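Local coordinates for ferredoxin (Rhodopseudomonas palustris, PDB 4LTU), which carries a single [2Fe-2S] cluster and probably serves as an electron-transfer protein of the adrenodoxin/putidaredoxin family, at residues G74-D78 with P103-T107. Numbering follows the deposited sequence.
Sequences GTASD and PERQT
This is a small loop-to-loop contact in an adrenodoxin-type [2Fe-2S] ferredoxin, whose core is a mixed beta sheet. It joins the C-terminal tail, residues 103-107, to the loop 74-78 between helix 66-72 and strand 83-85. The tail follows strand 99-101. Neither segment is regular helix or strand, and together they bury 220 Å². The CA atoms of Ala76 and Thr107 lie 5.4 Å apart, and those of Ser77 and Arg105 6.0 Å. The loop turns at Ala76 (phi/psi -75/-44), and Ala76 and Ser77 both point CB toward the tail. Arg105 is extended (-154/161), and the tail then bends at Gln106 (-113/-28), which brings Gln106 O and Thr107 O up to Ala76 CB. Ala76 CB packs 3.4 Å from Gln106 O, 3.7 Å from Thr107 O and 3.9 Å from Arg105 CD. Ser77 CB meets Pro103 CB at 3.9 Å. Pro103 also packs on His50 and Tyr52 of strand 50-53, which ties the contact to the sheet. Ser77 takes the m rotamer, and its OG accepts a weak hydrogen bond from Arg105 N at 3.5 Å. Gln106 directs its CB away from the loop, with chi1 and chi2 both m. Its NE2 is hydrogen-bonded to His50 O, and its side chain lies about 5 Å from that of the cluster ligand Cys49 and about 8 Å from the cluster itself. One water bridges the two backbones: it accepts from Ala76 N at 2.8 Å and donates to Gln106 O at 2.9 Å.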
# COMPACT_ATOMS: atom_id res chain seq x y z
N GLY A 74 5.61 -13.97 -0.34
CA GLY A 74 4.46 -14.82 -0.60
C GLY A 74 3.33 -14.10 -1.33
O GLY A 74 2.18 -14.58 -1.35
N THR A 75 3.64 -12.96 -1.94
CA THR A 75 2.64 -12.17 -2.66
C THR A 75 2.11 -12.93 -3.89
O THR A 75 2.75 -13.85 -4.36
CB THR A 75 3.21 -10.79 -3.08
OG1 THR A 75 4.50 -10.96 -3.68
CG2 THR A 75 3.34 -9.87 -1.87
N ALA A 76 0.93 -12.54 -4.39
CA ALA A 76 0.36 -13.20 -5.57
C ALA A 76 1.07 -12.76 -6.87
O ALA A 76 1.38 -13.61 -7.76
CB ALA A 76 -1.14 -12.95 -5.65
N SER A 77 1.31 -11.44 -6.96
CA SER A 77 2.18 -10.77 -7.93
C SER A 77 3.54 -10.59 -7.30
O SER A 77 3.64 -9.94 -6.25
CB SER A 77 1.66 -9.37 -8.28
OG SER A 77 0.62 -9.39 -9.26
N ASP A 78 4.58 -11.11 -7.95
CA ASP A 78 5.94 -11.14 -7.39
C ASP A 78 6.49 -9.78 -6.90
O ASP A 78 6.31 -8.73 -7.56
CB ASP A 78 6.91 -11.86 -8.36
CG ASP A 78 6.72 -13.38 -8.37
OD1 ASP A 78 6.97 -14.04 -9.41
OD2 ASP A 78 6.32 -13.94 -7.32
N PRO A 103 -0.91 -3.83 -7.67
CA PRO A 103 -0.50 -4.90 -8.52
C PRO A 103 -1.65 -5.49 -9.30
O PRO A 103 -2.81 -5.32 -8.94
CB PRO A 103 0.04 -5.93 -7.52
CG PRO A 103 -0.78 -5.74 -6.35
CD PRO A 103 -0.90 -4.25 -6.26
N GLU A 104 -1.30 -6.18 -10.38
CA GLU A 104 -2.26 -6.89 -11.23
C GLU A 104 -3.22 -7.79 -10.43
O GLU A 104 -4.39 -7.93 -10.78
CB GLU A 104 -1.47 -7.70 -12.25
CG GLU A 104 -2.28 -8.32 -13.37
CD GLU A 104 -1.44 -9.29 -14.20
OE1 GLU A 104 -1.24 -9.00 -15.41
OE2 GLU A 104 -0.99 -10.33 -13.63
N ARG A 105 -2.72 -8.38 -9.35
CA ARG A 105 -3.59 -9.12 -8.42
C ARG A 105 -3.03 -9.21 -7.00
O ARG A 105 -1.86 -9.04 -6.77
CB ARG A 105 -3.87 -10.54 -8.94
CG ARG A 105 -2.64 -11.33 -9.19
CD ARG A 105 -2.96 -12.78 -9.10
NE ARG A 105 -3.19 -13.39 -10.40
CZ ARG A 105 -2.81 -14.63 -10.69
NH1 ARG A 105 -2.17 -15.37 -9.77
NH2 ARG A 105 -3.05 -15.14 -11.90
N GLN A 106 -3.93 -9.50 -6.07
CA GLN A 106 -3.63 -9.62 -4.65
C GLN A 106 -3.82 -11.07 -4.25
O GLN A 106 -3.19 -11.54 -3.33
CB GLN A 106 -4.61 -8.74 -3.87
CG GLN A 106 -4.55 -7.27 -4.24
CD GLN A 106 -3.44 -6.51 -3.51
OE1 GLN A 106 -2.56 -7.10 -2.88
NE2 GLN A 106 -3.48 -5.19 -3.61
N THR A 107 -4.70 -11.76 -4.95
CA THR A 107 -4.93 -13.18 -4.75
C THR A 107 -4.89 -13.88 -6.13
O THR A 107 -4.25 -14.92 -6.34
CB THR A 107 -6.28 -13.40 -3.99
OG1 THR A 107 -6.15 -14.47 -3.05
CG2 THR A 107 -7.43 -13.69 -4.94
OXT THR A 107 -5.47 -13.40 -7.12
O HOH W 1 -0.51 -10.63 -2.88